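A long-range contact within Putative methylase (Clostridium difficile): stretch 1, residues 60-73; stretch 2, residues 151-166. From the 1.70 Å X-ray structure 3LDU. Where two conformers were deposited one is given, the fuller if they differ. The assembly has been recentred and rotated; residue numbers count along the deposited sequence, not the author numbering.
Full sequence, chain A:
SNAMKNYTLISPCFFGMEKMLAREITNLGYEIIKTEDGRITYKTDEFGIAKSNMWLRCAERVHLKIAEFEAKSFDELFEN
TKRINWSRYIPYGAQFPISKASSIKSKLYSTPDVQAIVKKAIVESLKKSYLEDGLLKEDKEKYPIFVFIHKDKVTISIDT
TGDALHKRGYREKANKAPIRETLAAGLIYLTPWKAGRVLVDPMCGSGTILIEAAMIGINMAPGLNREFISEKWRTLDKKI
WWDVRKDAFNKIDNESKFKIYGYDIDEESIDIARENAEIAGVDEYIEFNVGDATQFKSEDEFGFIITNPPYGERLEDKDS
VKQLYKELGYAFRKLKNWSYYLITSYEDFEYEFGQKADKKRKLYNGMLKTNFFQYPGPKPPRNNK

Stretch 1, residues 60-73: ERVHLKIAEFEAKS
Stretch 2, residues 151-166: KDKVTISIDTTGDALH

Antiparallel strands distant in sequence are commonly joined by a backbone ladder, adjusted by a bulge where the register slips and secured at its ends by side chains. This putative methylase offers a worked example: strand 153–159 runs antiparallel to strand 63–70, their directions 143° apart and their axes 4.5 Å apart at closest approach, and the two stretches bury 1257 Å² between them.

The second stretch enters through Lys151 (phi/psi 48/44) and Asp152 (74/3), both at positive phi. Asp152 O accepts from Ala71 N at 3.0 Å, while its m side chain points toward the partner and places OD2 3.0 Å from Lys72 NZ in a salt bridge. A water ties Asp152 OD1 (2.7 Å from the water oxygen) to Ala71 O (2.8 Å).

From Lys153 the chain is extended. Lys153 faces Glu70 in a non-hydrogen-bonded pair, CA to CA 4.5 Å. Val154 pairs with Phe69 through two bonds, Val154 N to Phe69 O at 2.7 Å and Phe69 N to Val154 O at 3.0 Å. Val154 (t) lies on the same sheet face as Phe69, whose p rotamer (chi2 80°) sets the ring beside it: Val154 CB is 4.2 Å from the ring centroid, an off-centre CH-pi contact, and Val154 CG2 lies 3.6 Å from Ala71 CB. Thr155 (m) turns to the other face opposite Glu68, their CA atoms 4.4 Å apart; Thr155 CA approaches Ala67 O at 3.4 Å.

The bulge comes at Ile156. Ile156 N donates to Ala67 O at 2.9 Å, but Ile156 O receives two donors, Ile66 N at 2.9 Å and Ala67 N at 3.3 Å. Ile66, at phi/psi -102/-45, is the extra residue, and the register shifts by one between Lys65 and Ala67. Its side chain (m, m) points toward the second strand, with Ile66 CG1 3.7 Å from Ile158 CG1. Ile156 (m, t) extends its CD1 to 4.0 Å from Phe69 CZ.

Beyond the bulge, Ser157 (p) opposes Lys65 at a CA separation of 4.3 Å, and its OG lies 3.2 Å from His63 ND1. Ile158 (m, t) restores the ladder with Leu64: Leu64 N to Ile158 O is 2.8 Å and Ile158 N to Leu64 O 2.9 Å. Asp159 (t) pairs with His63, CA to CA 4.7 Å.

As the strand ends, side chains join the backbone. Val62 O accepts both Thr160 N at 3.0 Å and Thr160 OG1 (chi1 p) at 2.7 Å, while Val62 N donates to Thr161 OG1 (chi1 m) at 2.9 Å. Asp159 OD1 takes Thr161 N at 2.9 Å and meets Arg61 NH2 at 2.9 Å, a salt bridge whose hydrogen bond is weak. Gly162, at 95/-117, a conformation that calls for glycine, offers its O to Arg61 NH1 at 3.0 Å and NH2 at 3.1 Å. After Asp163 and Ala164, Leu165 N donates to Glu60 O at 3.0 Å, and Leu165 CD1 packs 4.1 Å from Val62 CG2.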

# COMPACT_ATOMS: atom_id res chain seq x y z
N GLU A 60 3.04 0.67 2.47
CA GLU A 60 3.97 0.74 1.35
C GLU A 60 5.22 -0.09 1.64
O GLU A 60 5.93 -0.48 0.72
CB GLU A 60 4.38 2.18 1.05
CG GLU A 60 3.23 3.08 0.66
CD GLU A 60 2.54 2.62 -0.61
OE1 GLU A 60 3.23 2.22 -1.57
OE2 GLU A 60 1.29 2.70 -0.66
N ARG A 61 5.47 -0.32 2.92
CA ARG A 61 6.54 -1.23 3.34
C ARG A 61 6.53 -1.37 4.85
O ARG A 61 5.66 -0.82 5.53
CB ARG A 61 7.91 -0.81 2.82
CG ARG A 61 8.30 0.62 3.12
CD ARG A 61 9.71 0.92 2.64
NE ARG A 61 9.83 0.84 1.18
CZ ARG A 61 10.33 -0.21 0.53
NH1 ARG A 61 10.41 -0.19 -0.79
NH2 ARG A 61 10.75 -1.27 1.21
N VAL A 62 7.40 -2.24 5.35
CA VAL A 62 7.41 -2.54 6.77
C VAL A 62 8.83 -2.33 7.27
O VAL A 62 9.75 -3.01 6.81
CB VAL A 62 6.98 -3.99 7.05
CG1 VAL A 62 7.13 -4.31 8.56
CG2 VAL A 62 5.54 -4.22 6.57
N HIS A 63 9.01 -1.35 8.16
CA HIS A 63 10.32 -1.04 8.72
C HIS A 63 10.45 -1.55 10.15
O HIS A 63 9.51 -1.46 10.94
CB HIS A 63 10.52 0.48 8.78
CG HIS A 63 10.59 1.14 7.43
ND1 HIS A 63 11.78 1.39 6.79
CD2 HIS A 63 9.61 1.61 6.62
CE1 HIS A 63 11.53 1.98 5.63
NE2 HIS A 63 10.22 2.13 5.51
N LEU A 64 11.63 -2.06 10.48
CA LEU A 64 11.95 -2.39 11.85
C LEU A 64 12.61 -1.16 12.49
O LEU A 64 13.67 -0.73 12.06
CB LEU A 64 12.91 -3.59 11.89
CG LEU A 64 13.48 -3.91 13.28
CD1 LEU A 64 12.35 -4.31 14.24
CD2 LEU A 64 14.50 -5.02 13.18
N LYS A 65 11.97 -0.58 13.50
CA LYS A 65 12.49 0.62 14.13
C LYS A 65 13.67 0.26 15.04
O LYS A 65 13.56 -0.64 15.87
CB LYS A 65 11.42 1.30 14.97
CG LYS A 65 11.80 2.70 15.41
CD LYS A 65 10.67 3.32 16.21
CE LYS A 65 11.05 4.70 16.72
NZ LYS A 65 9.90 5.34 17.43
N ILE A 66 14.78 0.96 14.85
CA ILE A 66 15.99 0.73 15.67
C ILE A 66 16.15 1.79 16.75
O ILE A 66 16.46 1.48 17.91
CB ILE A 66 17.27 0.71 14.79
CG1 ILE A 66 17.13 -0.32 13.67
CG2 ILE A 66 18.51 0.40 15.64
CD1 ILE A 66 16.91 -1.73 14.18
N ALA A 67 15.97 3.04 16.38
CA ALA A 67 16.26 4.13 17.31
C ALA A 67 15.54 5.39 16.92
O ALA A 67 15.22 5.60 15.75
CB ALA A 67 17.76 4.38 17.35
N GLU A 68 15.28 6.24 17.91
CA GLU A 68 14.77 7.58 17.65
C GLU A 68 15.44 8.53 18.63
O GLU A 68 15.53 8.25 19.83
CB GLU A 68 13.24 7.63 17.77
CG GLU A 68 12.66 9.03 17.66
CD GLU A 68 11.14 9.02 17.57
OE1 GLU A 68 10.57 10.06 17.17
OE2 GLU A 68 10.52 7.99 17.90
N PHE A 69 15.94 9.65 18.12
CA PHE A 69 16.64 10.63 18.95
C PHE A 69 16.66 11.96 18.23
O PHE A 69 16.44 12.04 17.03
CB PHE A 69 18.07 10.17 19.25
CG PHE A 69 18.86 9.79 18.01
CD1 PHE A 69 19.43 10.76 17.21
CD2 PHE A 69 19.04 8.46 17.67
CE1 PHE A 69 20.17 10.41 16.07
CE2 PHE A 69 19.77 8.10 16.54
CZ PHE A 69 20.33 9.07 15.74
N GLU A 70 16.94 13.02 18.98
CA GLU A 70 17.10 14.33 18.38
C GLU A 70 18.52 14.49 17.85
O GLU A 70 19.48 14.03 18.47
CB GLU A 70 16.80 15.41 19.42
CG GLU A 70 16.89 16.81 18.88
CD GLU A 70 16.42 17.83 19.88
OE1 GLU A 70 17.28 18.53 20.45
OE2 GLU A 70 15.19 17.90 20.11
N ALA A 71 18.67 15.14 16.70
CA ALA A 71 19.99 15.45 16.18
C ALA A 71 19.93 16.78 15.44
O ALA A 71 19.28 16.88 14.41
CB ALA A 71 20.48 14.34 15.26
N LYS A 72 20.61 17.79 15.97
CA LYS A 72 20.59 19.11 15.34
C LYS A 72 21.91 19.42 14.62
O LYS A 72 22.04 20.45 13.96
CB LYS A 72 20.28 20.19 16.38
CG LYS A 72 18.85 20.12 16.91
CD LYS A 72 18.61 21.21 17.95
CE LYS A 72 17.21 21.12 18.56
NZ LYS A 72 16.13 21.57 17.63
N SER A 73 22.89 18.54 14.76
CA SER A 73 24.16 18.70 14.06
C SER A 73 24.64 17.36 13.57
O SER A 73 24.22 16.32 14.07
CB SER A 73 25.20 19.30 15.01
OG SER A 73 25.53 18.36 16.02
N LYS A 151 11.46 17.58 11.93
CA LYS A 151 11.63 18.56 12.99
C LYS A 151 12.75 18.16 13.95
O LYS A 151 12.61 18.24 15.17
CB LYS A 151 10.31 18.76 13.74
CG LYS A 151 9.23 19.38 12.86
CD LYS A 151 7.96 19.69 13.62
CE LYS A 151 6.82 20.03 12.65
NZ LYS A 151 5.54 20.33 13.36
N ASP A 152 13.85 17.69 13.37
CA ASP A 152 15.07 17.33 14.10
C ASP A 152 15.00 16.01 14.88
O ASP A 152 15.97 15.65 15.55
CB ASP A 152 15.52 18.47 15.03
CG ASP A 152 15.76 19.76 14.28
OD1 ASP A 152 16.26 19.69 13.14
OD2 ASP A 152 15.44 20.83 14.82
N LYS A 153 13.89 15.29 14.79
CA LYS A 153 13.81 13.98 15.41
C LYS A 153 14.20 12.94 14.36
O LYS A 153 13.57 12.85 13.30
CB LYS A 153 12.39 13.69 15.93
CG LYS A 153 11.79 14.81 16.79
CD LYS A 153 10.24 14.75 16.81
CE LYS A 153 9.60 15.51 15.63
NZ LYS A 153 8.75 14.67 14.70
N VAL A 154 15.24 12.18 14.64
CA VAL A 154 15.76 11.19 13.70
C VAL A 154 15.18 9.83 14.06
O VAL A 154 15.20 9.43 15.21
CB VAL A 154 17.29 11.11 13.82
CG1 VAL A 154 17.85 10.03 12.88
CG2 VAL A 154 17.93 12.48 13.55
N THR A 155 14.66 9.14 13.06
CA THR A 155 14.26 7.75 13.26
C THR A 155 15.11 6.91 12.34
O THR A 155 15.18 7.17 11.15
CB THR A 155 12.78 7.52 12.93
OG1 THR A 155 11.96 8.24 13.88
CG2 THR A 155 12.46 6.04 13.03
N ILE A 156 15.81 5.92 12.90
CA ILE A 156 16.57 5.00 12.07
C ILE A 156 15.87 3.64 12.09
O ILE A 156 15.47 3.15 13.15
CB ILE A 156 18.05 4.85 12.54
CG1 ILE A 156 18.76 6.21 12.52
CG2 ILE A 156 18.82 3.91 11.63
CD1 ILE A 156 20.19 6.15 13.03
N SER A 157 15.72 3.04 10.92
CA SER A 157 15.06 1.76 10.85
C SER A 157 15.75 0.89 9.82
O SER A 157 16.61 1.37 9.07
CB SER A 157 13.59 1.95 10.44
OG SER A 157 13.51 2.55 9.16
N ILE A 158 15.39 -0.38 9.79
CA ILE A 158 15.86 -1.29 8.75
C ILE A 158 14.66 -1.74 7.92
O ILE A 158 13.64 -2.15 8.47
CB ILE A 158 16.57 -2.53 9.34
CG1 ILE A 158 17.59 -2.10 10.41
CG2 ILE A 158 17.22 -3.36 8.23
CD1 ILE A 158 18.45 -3.23 10.96
N ASP A 159 14.79 -1.65 6.61
CA ASP A 159 13.73 -2.10 5.70
C ASP A 159 13.63 -3.63 5.73
O ASP A 159 14.63 -4.32 5.49
CB ASP A 159 14.06 -1.62 4.29
CG ASP A 159 13.09 -2.15 3.25
OD1 ASP A 159 11.94 -2.44 3.62
OD2 ASP A 159 13.47 -2.25 2.06
N THR A 160 12.44 -4.16 6.03
CA THR A 160 12.24 -5.62 6.09
C THR A 160 11.63 -6.14 4.80
O THR A 160 11.49 -7.35 4.61
CB THR A 160 11.33 -6.05 7.26
OG1 THR A 160 9.97 -5.68 6.98
CG2 THR A 160 11.76 -5.41 8.58
N THR A 161 11.28 -5.21 3.90
CA THR A 161 10.45 -5.53 2.73
C THR A 161 11.23 -5.75 1.43
O THR A 161 11.12 -6.80 0.81
CB THR A 161 9.42 -4.41 2.53
OG1 THR A 161 8.62 -4.30 3.71
CG2 THR A 161 8.53 -4.73 1.33
N GLY A 162 12.04 -4.77 1.03
CA GLY A 162 12.74 -4.84 -0.24
C GLY A 162 11.94 -4.11 -1.32
O GLY A 162 11.73 -2.90 -1.22
N ASP A 163 11.50 -4.82 -2.34
CA ASP A 163 10.62 -4.20 -3.34
C ASP A 163 9.37 -3.63 -2.66
O ASP A 163 8.75 -4.29 -1.83
CB ASP A 163 10.20 -5.22 -4.40
CG ASP A 163 11.29 -5.48 -5.42
OD1 ASP A 163 12.27 -4.72 -5.46
OD2 ASP A 163 11.15 -6.46 -6.20
N ALA A 164 9.01 -2.40 -3.00
CA ALA A 164 7.82 -1.77 -2.42
C ALA A 164 6.64 -2.74 -2.37
O ALA A 164 6.40 -3.48 -3.32
CB ALA A 164 7.45 -0.51 -3.19
N LEU A 165 5.90 -2.72 -1.26
CA LEU A 165 4.82 -3.67 -1.03
C LEU A 165 3.72 -3.64 -2.09
O LEU A 165 3.06 -4.65 -2.35
CB LEU A 165 4.20 -3.47 0.36
CG LEU A 165 4.86 -4.22 1.52
CD1 LEU A 165 4.05 -4.04 2.79
CD2 LEU A 165 5.04 -5.71 1.17
N HIS A 166 3.51 -2.48 -2.72
CA HIS A 166 2.45 -2.40 -3.72
C HIS A 166 2.71 -3.34 -4.89
O HIS A 166 1.79 -3.69 -5.65
CB HIS A 166 2.21 -0.96 -4.20
CG HIS A 166 3.29 -0.43 -5.10
ND1 HIS A 166 3.24 -0.58 -6.47
CD2 HIS A 166 4.42 0.26 -4.82
CE1 HIS A 166 4.32 -0.00 -7.00
NE2 HIS A 166 5.04 0.50 -6.03
O HOH W 1 4.58 0.07 -1.75
O HOH W 2 18.05 18.00 12.12